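Local structure of putative sugar binding protein (Salmonella enterica subsp. enterica serovar Typhimurium, 3KNZ) at residues 83-95 against 112-125. The protein probably binds phosphosugars or related carbohydrate derivatives through its SIS domains, although its precise activity is not established. Sequence-based numbering, arbitrary orientation. Where two conformers were deposited one is given.
Sequences CWPFMLDDETLAR and STLAAMERARNVGH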
ATOM      1  N   CYS A  83      -6.460   1.585   4.425  1.00 25.04           N
ATOM      2  CA  CYS A  83      -5.700   0.345   4.463  1.00 25.28           C
ATOM      3  C   CYS A  83      -6.527  -0.870   4.087  1.00 24.64           C
ATOM      4  O   CYS A  83      -7.758  -0.834   4.118  1.00 24.86           O
ATOM      5  CB  CYS A  83      -5.195   0.111   5.871  1.00 25.44           C
ATOM      6  SG  CYS A  83      -6.550  -0.281   6.958  1.00 31.66           S
ATOM      7  N   TRP A  84      -5.830  -1.956   3.762  1.00 24.31           N
ATOM      8  CA  TRP A  84      -6.476  -3.213   3.432  1.00 23.92           C
ATOM      9  C   TRP A  84      -6.963  -3.855   4.726  1.00 23.52           C
ATOM     10  O   TRP A  84      -6.341  -3.691   5.776  1.00 23.07           O
ATOM     11  CB  TRP A  84      -5.515  -4.148   2.703  1.00 24.14           C
ATOM     12  CG  TRP A  84      -4.923  -3.532   1.500  1.00 25.02           C
ATOM     13  CD1 TRP A  84      -5.572  -3.189   0.354  1.00 27.39           C
ATOM     14  CD2 TRP A  84      -3.549  -3.199   1.303  1.00 27.77           C
ATOM     15  NE1 TRP A  84      -4.689  -2.641  -0.542  1.00 27.85           N
ATOM     16  CE2 TRP A  84      -3.437  -2.639   0.014  1.00 27.30           C
ATOM     17  CE3 TRP A  84      -2.402  -3.304   2.099  1.00 27.00           C
ATOM     18  CZ2 TRP A  84      -2.223  -2.187  -0.502  1.00 26.74           C
ATOM     19  CZ3 TRP A  84      -1.198  -2.861   1.584  1.00 27.87           C
ATOM     20  CH2 TRP A  84      -1.118  -2.307   0.293  1.00 27.76           C
ATOM     21  N   PRO A  85      -8.077  -4.597   4.651  1.00 23.06           N
ATOM     22  CA  PRO A  85      -8.674  -5.199   5.841  1.00 22.68           C
ATOM     23  C   PRO A  85      -7.722  -6.006   6.735  1.00 22.53           C
ATOM     24  O   PRO A  85      -7.833  -5.923   7.958  1.00 22.20           O
ATOM     25  CB  PRO A  85      -9.756  -6.111   5.260  1.00 23.48           C
ATOM     26  CG  PRO A  85     -10.083  -5.520   3.929  1.00 24.36           C
ATOM     27  CD  PRO A  85      -8.823  -4.919   3.420  1.00 22.98           C
ATOM     28  N   PHE A  86      -6.793  -6.762   6.149  1.00 22.44           N
ATOM     29  CA  PHE A  86      -5.902  -7.609   6.953  1.00 22.25           C
ATOM     30  C   PHE A  86      -4.978  -6.786   7.847  1.00 22.71           C
ATOM     31  O   PHE A  86      -4.488  -7.282   8.862  1.00 22.55           O
ATOM     32  CB  PHE A  86      -5.106  -8.603   6.088  1.00 21.72           C
ATOM     33  CG  PHE A  86      -4.082  -7.958   5.190  1.00 22.91           C
ATOM     34  CD1 PHE A  86      -2.788  -7.734   5.636  1.00 21.04           C
ATOM     35  CD2 PHE A  86      -4.410  -7.590   3.893  1.00 22.42           C
ATOM     36  CE1 PHE A  86      -1.842  -7.136   4.804  1.00 23.37           C
ATOM     37  CE2 PHE A  86      -3.477  -7.002   3.058  1.00 22.21           C
ATOM     38  CZ  PHE A  86      -2.193  -6.771   3.511  1.00 23.41           C
HETATM   39  N   MSE A  87      -4.751  -5.531   7.472  1.00 23.37           N
HETATM   40  CA  MSE A  87      -3.935  -4.620   8.277  1.00 24.45           C
HETATM   41  C   MSE A  87      -4.665  -4.238   9.571  1.00 23.93           C
HETATM   42  O   MSE A  87      -4.025  -3.860  10.554  1.00 23.34           O
HETATM   43  CB  MSE A  87      -3.612  -3.339   7.499  1.00 25.41           C
HETATM   44  CG  MSE A  87      -2.749  -3.536   6.270  1.00 29.00           C
HETATM   45 SE   MSE A  87      -0.923  -3.931   6.757  0.75 29.98          SE
HETATM   46  CE  MSE A  87      -0.352  -2.190   7.400  1.00 31.48           C
ATOM     47  N   LEU A  88      -6.000  -4.303   9.560  1.00 23.50           N
ATOM     48  CA  LEU A  88      -6.794  -3.993  10.754  1.00 22.95           C
ATOM     49  C   LEU A  88      -6.939  -5.207  11.669  1.00 23.15           C
ATOM     50  O   LEU A  88      -8.022  -5.766  11.818  1.00 23.33           O
ATOM     51  CB  LEU A  88      -8.177  -3.466  10.378  1.00 22.35           C
ATOM     52  CG  LEU A  88      -8.213  -2.037   9.874  1.00 21.38           C
ATOM     53  CD1 LEU A  88      -9.638  -1.676   9.473  1.00 18.83           C
ATOM     54  CD2 LEU A  88      -7.676  -1.102  10.962  1.00 18.28           C
ATOM     55  N   ASP A  89      -5.835  -5.610  12.283  1.00 23.33           N
ATOM     56  CA  ASP A  89      -5.849  -6.736  13.197  1.00 23.59           C
ATOM     57  C   ASP A  89      -6.308  -6.273  14.576  1.00 23.23           C
ATOM     58  O   ASP A  89      -6.490  -5.076  14.813  1.00 22.37           O
ATOM     59  CB  ASP A  89      -4.463  -7.388  13.252  1.00 24.19           C
ATOM     60  CG  ASP A  89      -3.356  -6.389  13.541  1.00 26.65           C
ATOM     61  OD1 ASP A  89      -2.271  -6.527  12.947  1.00 31.98           O
ATOM     62  OD2 ASP A  89      -3.573  -5.451  14.334  1.00 30.26           O
ATOM     63  N   ASP A  90      -6.503  -7.223  15.482  1.00 23.60           N
ATOM     64  CA  ASP A  90      -6.982  -6.896  16.822  1.00 24.21           C
ATOM     65  C   ASP A  90      -6.046  -5.949  17.562  1.00 24.57           C
ATOM     66  O   ASP A  90      -6.505  -5.004  18.220  1.00 25.11           O
ATOM     67  CB  ASP A  90      -7.201  -8.169  17.652  1.00 23.82           C
ATOM     68  CG  ASP A  90      -8.391  -8.983  17.177  1.00 24.12           C
ATOM     69  OD1 ASP A  90      -9.385  -8.380  16.729  1.00 26.10           O
ATOM     70  OD2 ASP A  90      -8.346 -10.227  17.270  1.00 27.63           O
ATOM     71  N   GLU A  91      -4.742  -6.175  17.434  1.00 24.29           N
ATOM     72  CA  GLU A  91      -3.776  -5.369  18.155  0.50 24.18           C
ATOM     73  C   GLU A  91      -3.762  -3.928  17.625  1.00 23.83           C
ATOM     74  O   GLU A  91      -3.556  -2.989  18.389  1.00 24.39           O
ATOM     75  CB  GLU A  91      -2.405  -6.048  18.110  0.50 24.23           C
ATOM     76  CG  GLU A  91      -1.548  -5.789  19.333  0.50 24.80           C
ATOM     77  CD  GLU A  91      -0.628  -6.952  19.640  0.50 23.77           C
ATOM     78  OE1 GLU A  91      -0.704  -7.973  18.928  0.50 23.61           O
ATOM     79  OE2 GLU A  91       0.155  -6.857  20.605  0.50 26.17           O
ATOM     80  N   THR A  92      -4.016  -3.760  16.330  1.00 22.50           N
ATOM     81  CA  THR A  92      -4.069  -2.431  15.743  1.00 21.46           C
ATOM     82  C   THR A  92      -5.341  -1.721  16.179  1.00 21.71           C
ATOM     83  O   THR A  92      -5.324  -0.526  16.440  1.00 21.22           O
ATOM     84  CB  THR A  92      -4.043  -2.470  14.214  1.00 22.15           C
ATOM     85  OG1 THR A  92      -2.803  -3.035  13.768  1.00 21.01           O
ATOM     86  CG2 THR A  92      -4.198  -1.053  13.637  1.00 17.54           C
ATOM     87  N   LEU A  93      -6.443  -2.464  16.250  1.00 22.35           N
ATOM     88  CA  LEU A  93      -7.731  -1.914  16.687  1.00 21.82           C
ATOM     89  C   LEU A  93      -7.744  -1.631  18.192  1.00 22.30           C
ATOM     90  O   LEU A  93      -8.510  -0.786  18.667  1.00 22.48           O
ATOM     91  CB  LEU A  93      -8.868  -2.873  16.326  1.00 21.53           C
ATOM     92  CG  LEU A  93      -9.171  -3.004  14.834  1.00 20.60           C
ATOM     93  CD1 LEU A  93     -10.079  -4.185  14.555  1.00 17.02           C
ATOM     94  CD2 LEU A  93      -9.789  -1.713  14.326  1.00 16.96           C
ATOM     95  N   ALA A  94      -6.904  -2.353  18.935  1.00 22.52           N
ATOM     96  CA  ALA A  94      -6.789  -2.164  20.383  1.00 22.59           C
ATOM     97  C   ALA A  94      -5.984  -0.896  20.701  1.00 23.45           C
ATOM     98  O   ALA A  94      -6.305  -0.185  21.642  1.00 24.03           O
ATOM     99  CB  ALA A  94      -6.148  -3.384  21.034  1.00 20.76           C
ATOM    100  N   ARG A  95      -4.952  -0.620  19.907  1.00 24.22           N
ATOM    101  CA  ARG A  95      -4.090   0.556  20.094  1.00 25.33           C
ATOM    102  C   ARG A  95      -4.747   1.845  19.622  1.00 24.74           C
ATOM    103  O   ARG A  95      -4.519   2.910  20.191  1.00 24.85           O
ATOM    104  CB  ARG A  95      -2.803   0.388  19.279  1.00 26.87           C
ATOM    105  CG  ARG A  95      -1.863  -0.706  19.753  1.00 32.85           C
ATOM    106  CD  ARG A  95      -0.784  -0.183  20.680  1.00 37.56           C
ATOM    107  NE  ARG A  95      -1.285   0.476  21.883  1.00 39.49           N
ATOM    108  CZ  ARG A  95      -1.549  -0.148  23.025  1.00 42.61           C
ATOM    109  NH1 ARG A  95      -1.401  -1.465  23.123  1.00 44.21           N
ATOM    110  NH2 ARG A  95      -1.977   0.547  24.071  1.00 44.05           N
ATOM    111  N   SER A 112     -13.162 -10.470   3.995  1.00 24.83           N
ATOM    112  CA  SER A 112     -12.074  -9.730   4.629  1.00 24.71           C
ATOM    113  C   SER A 112     -12.552  -8.413   5.223  1.00 24.30           C
ATOM    114  O   SER A 112     -12.254  -8.107   6.382  1.00 24.38           O
ATOM    115  CB  SER A 112     -10.946  -9.456   3.640  1.00 25.28           C
ATOM    116  OG  SER A 112     -10.179 -10.628   3.409  1.00 28.52           O
ATOM    117  N   THR A 113     -13.282  -7.629   4.430  1.00 23.36           N
ATOM    118  CA  THR A 113     -13.818  -6.362   4.920  1.00 21.87           C
ATOM    119  C   THR A 113     -14.827  -6.620   6.036  1.00 21.51           C
ATOM    120  O   THR A 113     -14.803  -5.946   7.065  1.00 21.95           O
ATOM    121  CB  THR A 113     -14.448  -5.553   3.795  1.00 22.21           C
ATOM    122  OG1 THR A 113     -13.423  -5.197   2.862  1.00 20.43           O
ATOM    123  CG2 THR A 113     -15.098  -4.280   4.334  1.00 19.51           C
ATOM    124  N   LEU A 114     -15.696  -7.610   5.840  1.00 21.06           N
ATOM    125  CA  LEU A 114     -16.676  -7.976   6.860  1.00 20.44           C
ATOM    126  C   LEU A 114     -15.966  -8.303   8.183  1.00 20.62           C
ATOM    127  O   LEU A 114     -16.322  -7.765   9.238  1.00 21.45           O
ATOM    128  CB  LEU A 114     -17.521  -9.168   6.396  1.00 19.22           C
ATOM    129  CG  LEU A 114     -18.591  -9.674   7.370  1.00 18.86           C
ATOM    130  CD1 LEU A 114     -19.485  -8.542   7.852  1.00 15.61           C
ATOM    131  CD2 LEU A 114     -19.420 -10.777   6.727  1.00 14.68           C
ATOM    132  N   ALA A 115     -14.966  -9.181   8.116  1.00 19.59           N
ATOM    133  CA  ALA A 115     -14.207  -9.588   9.296  1.00 19.04           C
ATOM    134  C   ALA A 115     -13.535  -8.385   9.960  1.00 19.49           C
ATOM    135  O   ALA A 115     -13.489  -8.293  11.179  1.00 20.05           O
ATOM    136  CB  ALA A 115     -13.171 -10.634   8.921  1.00 17.36           C
ATOM    137  N   ALA A 116     -13.021  -7.458   9.159  1.00 19.92           N
ATOM    138  CA  ALA A 116     -12.371  -6.273   9.708  1.00 20.15           C
ATOM    139  C   ALA A 116     -13.398  -5.465  10.507  1.00 20.64           C
ATOM    140  O   ALA A 116     -13.140  -5.062  11.638  1.00 20.84           O
ATOM    141  CB  ALA A 116     -11.745  -5.436   8.601  1.00 18.33           C
HETATM  142  N   MSE A 117     -14.574  -5.262   9.923  1.00 21.12           N
HETATM  143  CA  MSE A 117     -15.640  -4.523  10.591  1.00 21.54           C
HETATM  144  C   MSE A 117     -16.069  -5.202  11.889  1.00 22.42           C
HETATM  145  O   MSE A 117     -16.271  -4.533  12.906  1.00 22.91           O
HETATM  146  CB  MSE A 117     -16.838  -4.372   9.659  1.00 20.76           C
HETATM  147  CG  MSE A 117     -16.543  -3.478   8.483  1.00 19.81           C
HETATM  148 SE   MSE A 117     -17.920  -3.549   7.137  0.75 17.08          SE
HETATM  149  CE  MSE A 117     -19.438  -2.902   8.186  1.00 17.20           C
ATOM    150  N   GLU A 118     -16.205  -6.523  11.859  1.00 23.00           N
ATOM    151  CA  GLU A 118     -16.585  -7.257  13.064  1.00 24.58           C
ATOM    152  C   GLU A 118     -15.494  -7.134  14.125  1.00 23.92           C
ATOM    153  O   GLU A 118     -15.791  -7.058  15.316  1.00 23.96           O
ATOM    154  CB  GLU A 118     -16.923  -8.725  12.756  1.00 24.60           C
ATOM    155  CG  GLU A 118     -18.282  -8.894  12.086  1.00 29.48           C
ATOM    156  CD  GLU A 118     -18.536 -10.299  11.545  1.00 37.20           C
ATOM    157  OE1 GLU A 118     -17.588 -11.114  11.484  1.00 42.34           O
ATOM    158  OE2 GLU A 118     -19.694 -10.584  11.164  1.00 41.34           O
ATOM    159  N   ARG A 119     -14.236  -7.084  13.704  1.00 23.57           N
ATOM    160  CA  ARG A 119     -13.158  -6.932  14.672  1.00 23.59           C
ATOM    161  C   ARG A 119     -13.180  -5.545  15.298  1.00 23.59           C
ATOM    162  O   ARG A 119     -12.955  -5.404  16.502  1.00 23.17           O
ATOM    163  CB  ARG A 119     -11.795  -7.218  14.050  1.00 23.50           C
ATOM    164  CG  ARG A 119     -11.564  -8.693  13.738  1.00 23.40           C
ATOM    165  CD  ARG A 119     -10.110  -8.974  13.372  1.00 23.33           C
ATOM    166  NE  ARG A 119      -9.646  -8.161  12.249  1.00 21.89           N
ATOM    167  CZ  ARG A 119      -9.767  -8.499  10.965  1.00 21.60           C
ATOM    168  NH1 ARG A 119     -10.344  -9.641  10.615  1.00 19.83           N
ATOM    169  NH2 ARG A 119      -9.309  -7.685  10.021  1.00 22.61           N
ATOM    170  N   ALA A 120     -13.463  -4.531  14.487  1.00 23.95           N
ATOM    171  CA  ALA A 120     -13.520  -3.160  14.979  1.00 24.82           C
ATOM    172  C   ALA A 120     -14.701  -2.997  15.925  1.00 25.44           C
ATOM    173  O   ALA A 120     -14.609  -2.330  16.959  1.00 25.31           O
ATOM    174  CB  ALA A 120     -13.634  -2.179  13.820  1.00 24.23           C
ATOM    175  N   ARG A 121     -15.807  -3.636  15.579  1.00 26.16           N
ATOM    176  CA  ARG A 121     -17.013  -3.518  16.368  1.00 27.27           C
ATOM    177  C   ARG A 121     -16.845  -4.169  17.745  1.00 27.42           C
ATOM    178  O   ARG A 121     -17.300  -3.632  18.752  1.00 27.29           O
ATOM    179  CB  ARG A 121     -18.184  -4.147  15.608  1.00 27.75           C
ATOM    180  CG  ARG A 121     -19.530  -3.530  15.918  1.00 29.68           C
ATOM    181  CD  ARG A 121     -20.611  -4.213  15.127  1.00 33.02           C
ATOM    182  NE  ARG A 121     -21.823  -3.410  15.047  1.00 35.79           N
ATOM    183  CZ  ARG A 121     -22.920  -3.794  14.408  1.00 39.77           C
ATOM    184  NH1 ARG A 121     -22.961  -4.976  13.808  1.00 40.77           N
ATOM    185  NH2 ARG A 121     -23.985  -3.004  14.371  1.00 42.08           N
ATOM    186  N   ASN A 122     -16.169  -5.312  17.790  1.00 28.16           N
ATOM    187  CA  ASN A 122     -15.990  -6.041  19.043  1.00 29.43           C
ATOM    188  C   ASN A 122     -15.159  -5.300  20.075  1.00 29.00           C
ATOM    189  O   ASN A 122     -15.194  -5.630  21.259  1.00 28.62           O
ATOM    190  CB  ASN A 122     -15.382  -7.422  18.780  1.00 30.20           C
ATOM    191  CG  ASN A 122     -16.310  -8.331  17.975  1.00 36.07           C
ATOM    192  OD1 ASN A 122     -17.531  -8.119  17.927  1.00 41.88           O
ATOM    193  ND2 ASN A 122     -15.733  -9.353  17.342  1.00 41.87           N
ATOM    194  N   VAL A 123     -14.420  -4.293  19.629  1.00 29.48           N
ATOM    195  CA  VAL A 123     -13.570  -3.521  20.521  1.00 29.66           C
ATOM    196  C   VAL A 123     -14.146  -2.132  20.842  1.00 29.30           C
ATOM    197  O   VAL A 123     -13.578  -1.393  21.644  1.00 30.26           O
ATOM    198  CB  VAL A 123     -12.148  -3.421  19.946  1.00 29.32           C
ATOM    199  CG1 VAL A 123     -11.369  -2.329  20.615  1.00 32.48           C
ATOM    200  CG2 VAL A 123     -11.444  -4.753  20.100  1.00 30.15           C
ATOM    201  N   GLY A 124     -15.276  -1.781  20.232  1.00 27.79           N
ATOM    202  CA  GLY A 124     -15.913  -0.500  20.523  1.00 26.80           C
ATOM    203  C   GLY A 124     -15.908   0.561  19.433  1.00 26.12           C
ATOM    204  O   GLY A 124     -16.484   1.630  19.614  1.00 26.18           O
ATOM    205  N   HIS A 125     -15.268   0.293  18.300  1.00 25.36           N
ATOM    206  CA  HIS A 125     -15.252   1.272  17.217  1.00 24.86           C
ATOM    207  C   HIS A 125     -16.607   1.280  16.512  1.00 24.54           C
ATOM    208  O   HIS A 125     -17.279   0.254  16.445  1.00 23.97           O
ATOM    209  CB  HIS A 125     -14.142   0.967  16.205  1.00 24.52           C
ATOM    210  CG  HIS A 125     -12.766   0.958  16.793  1.00 23.59           C
ATOM    211  ND1 HIS A 125     -12.072   2.113  17.080  1.00 22.37           N
ATOM    212  CD2 HIS A 125     -11.950  -0.067  17.136  1.00 24.16           C
ATOM    213  CE1 HIS A 125     -10.893   1.801  17.589  1.00 24.36           C
ATOM    214  NE2 HIS A 125     -10.794   0.484  17.634  1.00 24.39           N
TER
HETATM  215  O   HOH W   1     -10.921  -6.648  17.468  1.00 31.48           O
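Leu93 of the short helix 90-95 packs on Arg119 and Ala120 of helix 112-122; the two axes run in broadly the same direction, 42° apart, and approach to 9.6 Å. Both elements belong to the parallel α/β sandwich of the SIS domain, and Leu88 and Pro85 also touch strand 52-56 of its sheet. Leu93 suits the junction because its branched end reaches two places: CD1 lies 3.5 Å from Arg119 CB, against the helix backbone, while CD2 rests on the methyl of Ala120. At Ala116 a single methyl leaves room for the proline ring: its CB meets Pro85 CB at 3.9 Å. The ring, rigid and without an N-H to satisfy, also lies against Ser112 and Thr113, whose OG1 is hydrogen-bonded to Ser110 OG.

Arg119 supplies the polar grip. Its chain bends at chi3 (-56°), bringing the guanidinium side-on to the carbonyl of Leu88, the centre of an inverse gamma turn. NE and NH2 both donate to Leu88 O, each at 2.9 Å; the NH2 approach lies well above the carbonyl plane. Asp90 crosses the arginine at about a right angle, too far for a salt bridge. Asp89, just before Asp90, is the N-cap of helix 90-95, its OD2 accepting from Thr92 N.

Beyond the Schellman turn at Gly124, His125 NE2 donates to Leu93 O at 2.8 Å, almost straight (174°), on a lone pair and in the ring plane. Its ND1 bonds to Ala99 N, consistent with a neutral ring protonated at NE2. The polar bonds crossing directly between the segments thus run from side chains to backbone carbonyls, and probably help hold the Leu88 turn and the Leu93 carbonyl against the second segment.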